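Local coordinates for immunity protein (Neisseria meningitidis, PDB 4Q7O) that serves as an immunity protein of a contact-dependent growth-inhibition system, probably protecting the cell by neutralising the partner toxin, at residues 22-27 and 108-113; 44-47 and 52-55; 67-72 and 79-84; 113-118 and 127-132. One frame throughout, in Å; residues are numbered along the deposited sequence.

Interaction 1. Residues 22-27 and 108-113; sequences FVISIF and YHYFNI
Ile-24 lies against the phenol ring of Tyr-110, with two branches of the isoleucine sharing the ring. Its CG2 methyl sits over one face, 4.0 Å from Tyr-110 CG, while Ile-24 CG1 is 4.0 Å from Tyr-110 CD2 and equally far from CE2. The first torsion of Ile-24 (-58°) explains the double touch: CG1 stands beside the backbone N and CG2 beside the carbonyl carbon, so both point off the helix toward the tyrosine, and the two side chains meet at about a right angle. One turn along, Phe-27 CE2 comes within 4.3 Å of Phe-111 CZ, an oblique and looser approach of the two rings.

The second shell fixes these groups. Tyr-110 OH reaches back to the segment just before helix 22-34, where it is hydrogen-bonded to His-21 ND1 and Asn-19 ND2, which restrains the ring on which Ile-24 rests. Phe-27 and Phe-111 both make edge-to-face contacts with sheet residues, Phe-89 for the former and Tyr-60 for the latter, and Leu-100 and Ile-102 border the Ile-24 and Tyr-110 pair. Beyond Ile-24, the far side of helix 22-34 meets a second subunit, where Ile-26 packs on Ile-26 of the neighbouring subunit.

No hydrogen bond joins the two segments, and all four touching residues are buried. Between these two segments the contact is therefore apolar and aromatic; the polar tie goes to the residues just ahead of helix 22-34, where His-21 and Asn-19 satisfy the buried tyrosine hydroxyl.

Interaction 2. Residues 44-47 and 52-55; sequences FKNI and HFGV
Asn-46 lays its side chain along the backbone carbonyl of His-52, CB and amide together. Asn-46 CB is 3.3 Å from His-52 O, and Asn-46 ND2 donates to that oxygen at 3.0 Å. The bond is moderately bent, 146° at the hydrogen; seen from the acceptor, the donor lies in the carbonyl plane at a C=O...N angle of 153°, whereas His-52 O lies somewhat out of the amide plane of Asn-46. With CG beside its own backbone N, the amide is carried off helix 37-46 toward the strand.

The same nitrogen also meets the edge of the next ring: Asn-46 ND2 lies 3.9 Å from Phe-53 CD1, near the ring plane, with amide and ring turned 73° apart. This is a contact with the ring rim, so it is no N-H...pi interaction. Phe-53 also packs on Thr-39 and Cys-43 of the helix.

Phe-53 pairs through its backbone with Tyr-60 of strand 58-62, and the preceding carbonyl, that of His-52, faces the other way, off the outer edge of the sheet. The arrangement is a short helix-to-strand connection in which a side-chain amide from the helix donates a hydrogen bond to a backbone carbonyl on the outward side of an edge strand.

Interaction 3. Residues 67-72 and 79-84; sequences RWIGDY and EYIDKA
Within the long connection between strands 58-62 and 86-91, two compact turns face each other: a 3-10 turn at 70-72, and 79-83, which is helical in its backbone angles without the regular bonds. Ile-81 fills the junction with both branches. Its CG2 methyl meets Ile-69 CD1 at 3.9 Å, tip to tip, and its CD1 lies 4.0 Å from Tyr-72 CD2 and 4.1 Å from Tyr-72 CB, crossing that side chain at about a right angle.

The reach of Ile-69 comes from an unusual first torsion (60°), which sets CG1 between the backbone N and the carbonyl carbon and extends CD1 toward Ile-81. Ile-69 CB lies at the edge of the Tyr-72 ring, in plane, so Ile-69 and Tyr-72 form one surface. The turn behind them is closed by Tyr-72 N, which donates to Ile-69 O at 2.9 Å. On the other side, Tyr-80 O accepts from both Lys-83 N (2.9 Å) and Ala-84 N (3.0 Å), closing the turn that carries Ile-81.

No polar bond crosses the contact. On the sheet side, Ile-81 and Tyr-72 both pack on Ile-63 and on Ile-101 of strand 98-103, and the Tyr-72 ring meets Tyr-88 of strand 86-91, which seats the connection on the sheet.

Interaction 4. Residues 113-118 and 127-132; sequences IAISDF and KKCKEI
Cys-129 SG touches two side chains of the facing helix, which reach it from directions about a right angle apart. Phe-118 CD2 approaches it at 3.6 Å and Ile-115 CG1 at 3.8 Å. The sulfur lies 4.8 Å from the Phe-118 ring centroid, 89° off the ring normal, so it sits at the ring edge in the plane; this is a sulfur-aromatic contact of the edge type, in which the sulfur meets C-H groups of the rim instead of the pi cloud. Phe-118 CG is anti to its backbone N (177°), which turns the ring toward helix 126-139 so that its CD2-CE2 edge meets the sulfur.

Ile-115 adds the second half of the contact. Its CG1 is likewise directed away from the backbone N, and the extended chain carries CD1 past the cysteine to Ile-132, 3.7 Å from both CB and CG2 of that residue. Ile-115 CD1 also touches the backbone, 3.7 Å from Cys-129 O. The short helical segments run nearly antiparallel, at 168°, with axes 10.1 Å apart, and no hydrogen bond spans them.

This pair forms a helical hairpin within a larger bundle. Ile-115 and Phe-118 also pack on Phe-44 and Leu-40 of helix 37-46, whereas Ile-113 and Ala-114 pack on helix 10-18, whose first turn offers the N-H groups of Asn-11 and Leu-12 to the carboxylate of Asp-117.

In the fold
Helix 104-121 is the common element: interaction 1 uses its middle and interaction 4 its later half, sharing Ile-113, with centres about 13 Å apart. Interaction 2 touches both. Ile-47 CG2 packs 3.9 Å from Phe-111 CD2 of interaction 1, and Phe-44 CE1 lies 3.5 Å from Ile-115 N of interaction 4, so helix 37-46 and the residue after it link the two. Interaction 3 stands apart; its centre is about 30 Å from that of interaction 4, on the opposite side of the chain's centre. A formate, probably from the crystallisation liquor, lies close to the Tyr-72 side chain. Interactions 2 and 3 are both nested within the loop closed by interaction 1.

Interaction 1. Residues 22-27 and 108-113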
loop_
_atom_site.group_PDB
_atom_site.type_symbol
_atom_site.label_atom_id
_atom_site.label_comp_id
_atom_site.label_asym_id
_atom_site.label_seq_id
_atom_site.Cartn_x
_atom_site.Cartn_y
_atom_site.Cartn_z
ATOM N N PHE B 22 -1.099 -4.647 2.064
ATOM C CA PHE B 22 -0.776 -3.341 1.510
ATOM C C PHE B 22 0.723 -3.026 1.540
ATOM O O PHE B 22 1.202 -2.240 0.727
ATOM C CB PHE B 22 -1.574 -2.246 2.224
ATOM C CG PHE B 22 -1.410 -2.260 3.719
ATOM C CD1 PHE B 22 -0.383 -1.547 4.326
ATOM C CD2 PHE B 22 -2.282 -2.991 4.516
ATOM C CE1 PHE B 22 -0.228 -1.551 5.704
ATOM C CE2 PHE B 22 -2.132 -3.010 5.896
ATOM C CZ PHE B 22 -1.098 -2.290 6.495
ATOM N N VAL B 23 1.474 -3.650 2.444
ATOM C CA VAL B 23 2.928 -3.463 2.451
ATOM C C VAL B 23 3.553 -3.892 1.117
ATOM O O VAL B 23 4.482 -3.240 0.614
ATOM C CB VAL B 23 3.580 -4.203 3.650
ATOM C CG1 VAL B 23 5.083 -4.367 3.448
ATOM C CG2 VAL B 23 3.294 -3.452 4.953
ATOM N N ILE B 24 3.026 -4.973 0.538
ATOM C CA ILE B 24 3.500 -5.437 -0.766
ATOM C C ILE B 24 3.223 -4.417 -1.872
ATOM O O ILE B 24 4.077 -4.171 -2.731
ATOM C CB ILE B 24 2.874 -6.791 -1.148
ATOM C CG1 ILE B 24 3.197 -7.854 -0.090
ATOM C CG2 ILE B 24 3.351 -7.227 -2.526
ATOM C CD1 ILE B 24 4.679 -8.059 0.154
ATOM N N SER B 25 2.026 -3.835 -1.847
ATOM C CA SER B 25 1.627 -2.790 -2.792
ATOM C C SER B 25 2.620 -1.628 -2.737
ATOM O O SER B 25 3.102 -1.138 -3.767
ATOM C CB SER B 25 0.224 -2.254 -2.449
ATOM O OG SER B 25 -0.632 -3.251 -1.899
ATOM N N ILE B 26 2.928 -1.187 -1.523
ATOM C CA ILE B 26 3.821 -0.049 -1.331
ATOM C C ILE B 26 5.240 -0.399 -1.747
ATOM O O ILE B 26 5.927 0.401 -2.379
ATOM C CB ILE B 26 3.812 0.409 0.142
ATOM C CG1 ILE B 26 2.416 0.893 0.539
ATOM C CG2 ILE B 26 4.843 1.510 0.393
ATOM C CD1 ILE B 26 2.287 1.141 2.029
ATOM N N PHE B 27 5.668 -1.610 -1.408
ATOM C CA PHE B 27 7.004 -2.091 -1.747
ATOM C C PHE B 27 7.292 -1.943 -3.243
ATOM O O PHE B 27 8.276 -1.319 -3.643
ATOM C CB PHE B 27 7.147 -3.553 -1.310
ATOM C CG PHE B 27 8.470 -4.167 -1.662
ATOM C CD1 PHE B 27 9.550 -4.078 -0.794
ATOM C CD2 PHE B 27 8.630 -4.866 -2.848
ATOM C CE1 PHE B 27 10.767 -4.648 -1.121
ATOM C CE2 PHE B 27 9.850 -5.429 -3.180
ATOM C CZ PHE B 27 10.913 -5.322 -2.318
ATOM N N TYR B 108 6.160 -15.484 -3.880
ATOM C CA TYR B 108 6.391 -15.786 -5.292
ATOM C C TYR B 108 5.175 -15.472 -6.166
ATOM O O TYR B 108 5.319 -14.988 -7.282
ATOM C CB TYR B 108 6.834 -17.235 -5.485
ATOM C CG TYR B 108 8.329 -17.403 -5.411
ATOM C CD1 TYR B 108 9.133 -17.171 -6.526
ATOM C CD2 TYR B 108 8.944 -17.786 -4.234
ATOM C CE1 TYR B 108 10.508 -17.324 -6.465
ATOM C CE2 TYR B 108 10.325 -17.946 -4.165
ATOM C CZ TYR B 108 11.098 -17.713 -5.280
ATOM O OH TYR B 108 12.465 -17.860 -5.207
ATOM N N HIS B 109 3.987 -15.761 -5.650
ATOM C CA HIS B 109 2.725 -15.408 -6.297
ATOM C C HIS B 109 2.692 -13.901 -6.567
ATOM O O HIS B 109 2.449 -13.466 -7.695
ATOM C CB HIS B 109 1.586 -15.857 -5.371
ATOM C CG HIS B 109 0.204 -15.523 -5.840
ATOM N ND1 HIS B 109 -0.395 -16.148 -6.912
ATOM C CD2 HIS B 109 -0.730 -14.693 -5.319
ATOM C CE1 HIS B 109 -1.627 -15.688 -7.056
ATOM N NE2 HIS B 109 -1.857 -14.806 -6.100
ATOM N N TYR B 110 2.973 -13.100 -5.545
ATOM C CA TYR B 110 3.005 -11.651 -5.732
ATOM C C TYR B 110 4.079 -11.200 -6.714
ATOM O O TYR B 110 3.832 -10.331 -7.542
ATOM C CB TYR B 110 3.221 -10.940 -4.402
ATOM C CG TYR B 110 2.027 -10.916 -3.477
ATOM C CD1 TYR B 110 0.746 -10.668 -3.959
ATOM C CD2 TYR B 110 2.190 -11.115 -2.107
ATOM C CE1 TYR B 110 -0.341 -10.622 -3.108
ATOM C CE2 TYR B 110 1.100 -11.071 -1.242
ATOM C CZ TYR B 110 -0.161 -10.830 -1.750
ATOM O OH TYR B 110 -1.240 -10.779 -0.907
ATOM N N PHE B 111 5.274 -11.769 -6.611
ATOM C CA PHE B 111 6.365 -11.365 -7.497
ATOM C C PHE B 111 6.063 -11.692 -8.956
ATOM O O PHE B 111 6.401 -10.931 -9.862
ATOM C CB PHE B 111 7.693 -11.988 -7.054
ATOM C CG PHE B 111 8.414 -11.183 -6.011
ATOM C CD1 PHE B 111 7.785 -10.827 -4.821
ATOM C CD2 PHE B 111 9.717 -10.763 -6.224
ATOM C CE1 PHE B 111 8.451 -10.079 -3.860
ATOM C CE2 PHE B 111 10.388 -10.015 -5.266
ATOM C CZ PHE B 111 9.755 -9.675 -4.084
ATOM N N ASN B 112 5.412 -12.826 -9.182
ATOM C CA ASN B 112 5.064 -13.229 -10.532
ATOM C C ASN B 112 4.020 -12.278 -11.120
ATOM O O ASN B 112 4.082 -11.912 -12.298
ATOM C CB ASN B 112 4.561 -14.670 -10.535
ATOM C CG ASN B 112 4.407 -15.216 -11.928
ATOM O OD1 ASN B 112 5.373 -15.284 -12.696
ATOM N ND2 ASN B 112 3.196 -15.620 -12.263
ATOM N N ILE B 113 3.073 -11.863 -10.287
ATOM C CA ILE B 113 2.085 -10.870 -10.699
ATOM C C ILE B 113 2.726 -9.502 -10.947
ATOM O O ILE B 113 2.454 -8.846 -11.956
ATOM C CB ILE B 113 0.960 -10.751 -9.659
ATOM C CG1 ILE B 113 0.168 -12.060 -9.585
ATOM C CG2 ILE B 113 0.032 -9.599 -9.998
ATOM C CD1 ILE B 113 -0.760 -12.135 -8.390
#

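Interaction 2. Residues 44-47 and 52-55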
loop_
_atom_site.group_PDB
_atom_site.type_symbol
_atom_site.label_atom_id
_atom_site.label_comp_id
_atom_site.label_asym_id
_atom_site.label_seq_id
_atom_site.Cartn_x
_atom_site.Cartn_y
_atom_site.Cartn_z
ATOM N N PHE B 44 13.478 -8.159 -8.426
ATOM C CA PHE B 44 12.736 -9.340 -8.868
ATOM C C PHE B 44 13.582 -10.613 -8.791
ATOM O O PHE B 44 13.070 -11.685 -8.479
ATOM C CB PHE B 44 12.213 -9.173 -10.302
ATOM C CG PHE B 44 11.007 -8.278 -10.424
ATOM C CD1 PHE B 44 9.845 -8.557 -9.719
ATOM C CD2 PHE B 44 11.012 -7.202 -11.305
ATOM C CE1 PHE B 44 8.727 -7.750 -9.856
ATOM C CE2 PHE B 44 9.899 -6.393 -11.452
ATOM C CZ PHE B 44 8.757 -6.665 -10.720
ATOM N N LYS B 45 14.875 -10.490 -9.080
ATOM C CA LYS B 45 15.759 -11.658 -9.147
ATOM C C LYS B 45 16.192 -12.203 -7.795
ATOM O O LYS B 45 16.321 -13.420 -7.621
ATOM C CB LYS B 45 17.027 -11.318 -9.932
ATOM C CG LYS B 45 16.827 -11.220 -11.412
ATOM C CD LYS B 45 18.160 -11.111 -12.107
ATOM C CE LYS B 45 18.322 -9.764 -12.755
ATOM N NZ LYS B 45 19.652 -9.636 -13.410
ATOM N N ASN B 46 16.443 -11.303 -6.849
ATOM C CA ASN B 46 17.120 -11.680 -5.610
ATOM C C ASN B 46 16.333 -12.666 -4.765
ATOM O O ASN B 46 16.910 -13.415 -3.988
ATOM C CB ASN B 46 17.469 -10.448 -4.773
ATOM C CG ASN B 46 18.759 -9.787 -5.203
ATOM O OD1 ASN B 46 19.275 -10.033 -6.294
ATOM N ND2 ASN B 46 19.286 -8.926 -4.340
ATOM N N ILE B 47 15.015 -12.671 -4.916
ATOM C CA ILE B 47 14.191 -13.598 -4.152
ATOM C C ILE B 47 14.574 -15.059 -4.448
ATOM O O ILE B 47 14.491 -15.915 -3.572
ATOM C CB ILE B 47 12.679 -13.339 -4.363
ATOM C CG1 ILE B 47 11.854 -14.001 -3.250
ATOM C CG2 ILE B 47 12.227 -13.766 -5.775
ATOM C CD1 ILE B 47 10.421 -13.504 -3.182
ATOM N N HIS B 52 17.298 -11.881 -0.375
ATOM C CA HIS B 52 17.121 -10.568 0.235
ATOM C C HIS B 52 17.451 -9.424 -0.711
ATOM O O HIS B 52 18.232 -9.575 -1.649
ATOM C CB HIS B 52 17.935 -10.450 1.530
ATOM C CG HIS B 52 19.415 -10.518 1.321
ATOM N ND1 HIS B 52 20.187 -9.398 1.103
ATOM C CD2 HIS B 52 20.261 -11.573 1.284
ATOM C CE1 HIS B 52 21.446 -9.760 0.943
ATOM N NE2 HIS B 52 21.521 -11.074 1.052
ATOM N N PHE B 53 16.829 -8.283 -0.458
ATOM C CA PHE B 53 17.038 -7.088 -1.252
ATOM C C PHE B 53 16.649 -5.905 -0.398
ATOM O O PHE B 53 15.659 -5.966 0.322
ATOM C CB PHE B 53 16.155 -7.124 -2.502
ATOM C CG PHE B 53 16.198 -5.853 -3.313
ATOM C CD1 PHE B 53 17.160 -5.675 -4.298
ATOM C CD2 PHE B 53 15.273 -4.838 -3.090
ATOM C CE1 PHE B 53 17.196 -4.513 -5.040
ATOM C CE2 PHE B 53 15.308 -3.669 -3.828
ATOM C CZ PHE B 53 16.273 -3.505 -4.804
ATOM N N GLY B 54 17.407 -4.822 -0.494
ATOM C CA GLY B 54 17.106 -3.653 0.304
ATOM C C GLY B 54 17.539 -2.348 -0.331
ATOM O O GLY B 54 18.642 -2.235 -0.869
ATOM N N VAL B 55 16.636 -1.375 -0.284
ATOM C CA VAL B 55 16.921 0.005 -0.634
ATOM C C VAL B 55 16.437 0.873 0.513
ATOM O O VAL B 55 15.846 0.373 1.471
ATOM C CB VAL B 55 16.209 0.428 -1.937
ATOM C CG1 VAL B 55 16.808 -0.305 -3.121
ATOM C CG2 VAL B 55 14.702 0.164 -1.838
#

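Interaction 3. Residues 67-72 and 79-84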
loop_
_atom_site.group_PDB
_atom_site.type_symbol
_atom_site.label_atom_id
_atom_site.label_comp_id
_atom_site.label_asym_id
_atom_site.label_seq_id
_atom_site.Cartn_x
_atom_site.Cartn_y
_atom_site.Cartn_z
ATOM N N ARG B 67 17.496 -19.342 13.106
ATOM C CA ARG B 67 18.017 -18.234 13.897
ATOM C C ARG B 67 16.881 -17.507 14.615
ATOM O O ARG B 67 15.709 -17.808 14.386
ATOM C CB ARG B 67 18.855 -17.300 13.016
ATOM C CG ARG B 67 20.251 -17.873 12.782
ATOM C CD ARG B 67 21.016 -17.218 11.648
ATOM N NE ARG B 67 22.395 -17.708 11.589
ATOM C CZ ARG B 67 22.795 -18.782 10.908
ATOM N NH1 ARG B 67 24.073 -19.137 10.924
ATOM N NH2 ARG B 67 21.927 -19.496 10.200
ATOM N N TRP B 68 17.239 -16.580 15.502
ATOM C CA TRP B 68 16.280 -15.917 16.377
ATOM C C TRP B 68 15.155 -15.267 15.591
ATOM O O TRP B 68 15.402 -14.558 14.619
ATOM C CB TRP B 68 16.995 -14.836 17.176
ATOM C CG TRP B 68 16.210 -14.269 18.312
ATOM C CD1 TRP B 68 15.642 -14.959 19.352
ATOM C CD2 TRP B 68 15.965 -12.885 18.564
ATOM N NE1 TRP B 68 15.036 -14.082 20.217
ATOM C CE2 TRP B 68 15.223 -12.802 19.758
ATOM C CE3 TRP B 68 16.289 -11.701 17.883
ATOM C CZ2 TRP B 68 14.798 -11.581 20.291
ATOM C CZ3 TRP B 68 15.874 -10.494 18.411
ATOM C CH2 TRP B 68 15.132 -10.441 19.603
ATOM N N ILE B 69 13.918 -15.491 16.023
ATOM C CA ILE B 69 12.777 -14.808 15.413
ATOM C C ILE B 69 12.027 -13.913 16.400
ATOM O O ILE B 69 10.960 -13.397 16.089
ATOM C CB ILE B 69 11.812 -15.787 14.721
ATOM C CG1 ILE B 69 11.242 -16.795 15.718
ATOM C CG2 ILE B 69 12.522 -16.512 13.582
ATOM C CD1 ILE B 69 10.121 -17.650 15.152
ATOM N N GLY B 70 12.609 -13.705 17.578
ATOM C CA GLY B 70 11.953 -12.932 18.618
ATOM C C GLY B 70 11.589 -11.512 18.224
ATOM O O GLY B 70 10.589 -10.969 18.699
ATOM N N ASP B 71 12.387 -10.900 17.356
ATOM C CA ASP B 71 12.084 -9.537 16.923
ATOM C C ASP B 71 11.036 -9.457 15.799
ATOM O O ASP B 71 10.727 -8.369 15.305
ATOM C CB ASP B 71 13.359 -8.764 16.572
ATOM C CG ASP B 71 14.192 -9.451 15.516
ATOM O OD1 ASP B 71 13.855 -10.594 15.133
ATOM O OD2 ASP B 71 15.202 -8.849 15.080
ATOM N N TYR B 72 10.471 -10.603 15.421
ATOM C CA TYR B 72 9.343 -10.638 14.486
ATOM C C TYR B 72 7.998 -10.802 15.195
ATOM O O TYR B 72 6.958 -10.796 14.544
ATOM C CB TYR B 72 9.478 -11.791 13.479
ATOM C CG TYR B 72 10.670 -11.731 12.549
ATOM C CD1 TYR B 72 10.837 -10.675 11.664
ATOM C CD2 TYR B 72 11.592 -12.767 12.512
ATOM C CE1 TYR B 72 11.916 -10.635 10.788
ATOM C CE2 TYR B 72 12.678 -12.733 11.654
ATOM C CZ TYR B 72 12.834 -11.668 10.790
ATOM O OH TYR B 72 13.909 -11.643 9.926
ATOM N N GLU B 79 2.835 -15.487 12.676
ATOM C CA GLU B 79 2.361 -16.861 12.821
ATOM C C GLU B 79 2.697 -17.788 11.642
ATOM O O GLU B 79 2.651 -19.017 11.788
ATOM C CB GLU B 79 0.863 -16.881 13.147
ATOM C CG GLU B 79 0.542 -16.288 14.519
ATOM C CD GLU B 79 -0.917 -16.437 14.910
ATOM O OE1 GLU B 79 -1.269 -16.043 16.043
ATOM O OE2 GLU B 79 -1.713 -16.939 14.086
ATOM N N TYR B 80 3.046 -17.217 10.487
ATOM C CA TYR B 80 3.435 -18.045 9.349
ATOM C C TYR B 80 4.755 -18.767 9.571
ATOM O O TYR B 80 4.965 -19.840 9.009
ATOM C CB TYR B 80 3.530 -17.229 8.054
ATOM C CG TYR B 80 2.208 -16.718 7.521
ATOM C CD1 TYR B 80 1.191 -17.596 7.162
ATOM C CD2 TYR B 80 1.990 -15.359 7.352
ATOM C CE1 TYR B 80 -0.020 -17.139 6.673
ATOM C CE2 TYR B 80 0.783 -14.886 6.846
ATOM C CZ TYR B 80 -0.218 -15.784 6.515
ATOM O OH TYR B 80 -1.412 -15.329 6.019
ATOM N N ILE B 81 5.648 -18.180 10.368
ATOM C CA ILE B 81 7.013 -18.704 10.457
ATOM C C ILE B 81 7.030 -20.160 10.920
ATOM O O ILE B 81 7.740 -20.993 10.352
ATOM C CB ILE B 81 7.924 -17.839 11.366
ATOM C CG1 ILE B 81 7.995 -16.400 10.846
ATOM C CG2 ILE B 81 9.316 -18.439 11.432
ATOM C CD1 ILE B 81 8.679 -15.437 11.801
ATOM N N ASP B 82 6.226 -20.476 11.931
ATOM C CA ASP B 82 6.168 -21.839 12.451
ATOM C C ASP B 82 5.489 -22.830 11.499
ATOM O O ASP B 82 5.624 -24.042 11.666
ATOM C CB ASP B 82 5.474 -21.860 13.819
ATOM C CG ASP B 82 5.521 -23.226 14.476
ATOM O OD1 ASP B 82 6.623 -23.649 14.883
ATOM O OD2 ASP B 82 4.456 -23.874 14.581
ATOM N N LYS B 83 4.780 -22.318 10.495
ATOM C CA LYS B 83 3.976 -23.165 9.610
ATOM C C LYS B 83 4.639 -23.486 8.269
ATOM O O LYS B 83 4.417 -24.557 7.714
ATOM C CB LYS B 83 2.614 -22.520 9.356
ATOM C CG LYS B 83 1.853 -22.174 10.625
ATOM C CD LYS B 83 0.534 -21.481 10.320
ATOM C CE LYS B 83 -0.224 -21.146 11.601
ATOM N NZ LYS B 83 -1.629 -20.709 11.339
ATOM N N ALA B 84 5.450 -22.566 7.755
ATOM C CA ALA B 84 6.011 -22.707 6.413
ATOM C C ALA B 84 7.188 -21.757 6.234
ATOM O O ALA B 84 7.291 -20.769 6.960
ATOM C CB ALA B 84 4.931 -22.423 5.355
#

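Interaction 4. Residues 113-118 and 127-132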
loop_
_atom_site.group_PDB
_atom_site.type_symbol
_atom_site.label_atom_id
_atom_site.label_comp_id
_atom_site.label_asym_id
_atom_site.label_seq_id
_atom_site.Cartn_x
_atom_site.Cartn_y
_atom_site.Cartn_z
ATOM N N ILE B 113 3.073 -11.863 -10.287
ATOM C CA ILE B 113 2.085 -10.870 -10.699
ATOM C C ILE B 113 2.726 -9.502 -10.947
ATOM O O ILE B 113 2.454 -8.846 -11.956
ATOM C CB ILE B 113 0.960 -10.751 -9.659
ATOM C CG1 ILE B 113 0.168 -12.060 -9.585
ATOM C CG2 ILE B 113 0.032 -9.599 -9.998
ATOM C CD1 ILE B 113 -0.760 -12.135 -8.390
ATOM N N ALA B 114 3.591 -9.080 -10.030
ATOM C CA ALA B 114 4.268 -7.789 -10.153
ATOM C C ALA B 114 5.150 -7.697 -11.397
ATOM O O ALA B 114 5.142 -6.682 -12.093
ATOM C CB ALA B 114 5.081 -7.488 -8.910
ATOM N N ILE B 115 5.914 -8.743 -11.682
ATOM C CA ILE B 115 6.795 -8.691 -12.846
ATOM C C ILE B 115 5.982 -8.733 -14.142
ATOM O O ILE B 115 6.372 -8.148 -15.147
ATOM C CB ILE B 115 7.900 -9.766 -12.794
ATOM C CG1 ILE B 115 9.087 -9.356 -13.681
ATOM C CG2 ILE B 115 7.360 -11.149 -13.168
ATOM C CD1 ILE B 115 10.266 -10.318 -13.578
ATOM N N SER B 116 4.833 -9.402 -14.095
ATOM C CA SER B 116 3.882 -9.386 -15.194
ATOM C C SER B 116 3.374 -7.966 -15.450
ATOM O O SER B 116 3.375 -7.503 -16.596
ATOM C CB SER B 116 2.702 -10.305 -14.885
ATOM O OG SER B 116 1.692 -10.147 -15.856
ATOM N N ASP B 117 2.918 -7.291 -14.394
ATOM C CA ASP B 117 2.497 -5.893 -14.521
ATOM C C ASP B 117 3.606 -5.065 -15.162
ATOM O O ASP B 117 3.358 -4.259 -16.066
ATOM C CB ASP B 117 2.163 -5.272 -13.152
ATOM C CG ASP B 117 0.842 -5.764 -12.566
ATOM O OD1 ASP B 117 -0.043 -6.216 -13.319
ATOM O OD2 ASP B 117 0.679 -5.666 -11.330
ATOM N N PHE B 118 4.832 -5.276 -14.698
ATOM C CA PHE B 118 5.967 -4.509 -15.190
ATOM C C PHE B 118 6.246 -4.759 -16.675
ATOM O O PHE B 118 6.398 -3.814 -17.454
ATOM C CB PHE B 118 7.220 -4.796 -14.356
ATOM C CG PHE B 118 8.444 -4.091 -14.865
ATOM C CD1 PHE B 118 8.597 -2.721 -14.685
ATOM C CD2 PHE B 118 9.432 -4.785 -15.542
ATOM C CE1 PHE B 118 9.720 -2.064 -15.165
ATOM C CE2 PHE B 118 10.558 -4.133 -16.028
ATOM C CZ PHE B 118 10.703 -2.772 -15.837
ATOM N N LYS B 127 12.057 -9.914 -22.704
ATOM C CA LYS B 127 12.986 -11.037 -22.626
ATOM C C LYS B 127 13.538 -11.248 -21.213
ATOM O O LYS B 127 13.537 -12.366 -20.697
ATOM C CB LYS B 127 14.134 -10.831 -23.619
ATOM C CG LYS B 127 15.164 -11.946 -23.658
ATOM C CD LYS B 127 16.308 -11.579 -24.603
ATOM C CE LYS B 127 17.311 -12.710 -24.747
ATOM N NZ LYS B 127 17.837 -13.167 -23.433
ATOM N N LYS B 128 13.994 -10.172 -20.584
ATOM C CA LYS B 128 14.598 -10.273 -19.259
ATOM C C LYS B 128 13.584 -10.704 -18.201
ATOM O O LYS B 128 13.898 -11.495 -17.312
ATOM C CB LYS B 128 15.217 -8.935 -18.863
ATOM C CG LYS B 128 16.477 -8.587 -19.640
ATOM C CD LYS B 128 16.925 -7.173 -19.326
ATOM C CE LYS B 128 18.219 -6.821 -20.046
ATOM N NZ LYS B 128 18.689 -5.456 -19.671
ATOM N N CYS B 129 12.369 -10.178 -18.293
ATOM C CA CYS B 129 11.328 -10.520 -17.327
ATOM C C CYS B 129 10.845 -11.955 -17.487
ATOM O O CYS B 129 10.590 -12.641 -16.498
ATOM C CB CYS B 129 10.159 -9.549 -17.424
ATOM S SG CYS B 129 10.576 -7.900 -16.853
ATOM N N LYS B 130 10.726 -12.413 -18.729
ATOM C CA LYS B 130 10.351 -13.803 -18.970
ATOM C C LYS B 130 11.404 -14.763 -18.425
ATOM O O LYS B 130 11.072 -15.821 -17.884
ATOM C CB LYS B 130 10.107 -14.054 -20.455
ATOM C CG LYS B 130 8.784 -13.497 -20.935
ATOM C CD LYS B 130 7.644 -14.131 -20.153
ATOM C CE LYS B 130 6.367 -13.349 -20.312
ATOM N NZ LYS B 130 5.248 -13.993 -19.562
ATOM N N GLU B 131 12.672 -14.390 -18.551
ATOM C CA GLU B 131 13.742 -15.210 -17.988
ATOM C C GLU B 131 13.616 -15.317 -16.472
ATOM O O GLU B 131 13.840 -16.378 -15.899
ATOM C CB GLU B 131 15.113 -14.645 -18.360
ATOM C CG GLU B 131 15.548 -14.992 -19.770
ATOM C CD GLU B 131 16.664 -14.102 -20.276
ATOM O OE1 GLU B 131 17.063 -14.274 -21.446
ATOM O OE2 GLU B 131 17.133 -13.232 -19.508
ATOM N N ILE B 132 13.258 -14.215 -15.827
ATOM C CA ILE B 132 13.098 -14.211 -14.384
ATOM C C ILE B 132 11.867 -15.021 -13.969
ATOM O O ILE B 132 11.918 -15.773 -12.991
ATOM C CB ILE B 132 13.045 -12.775 -13.832
ATOM C CG1 ILE B 132 14.368 -12.062 -14.128
ATOM C CG2 ILE B 132 12.757 -12.781 -12.324
ATOM C CD1 ILE B 132 14.322 -10.569 -13.917
#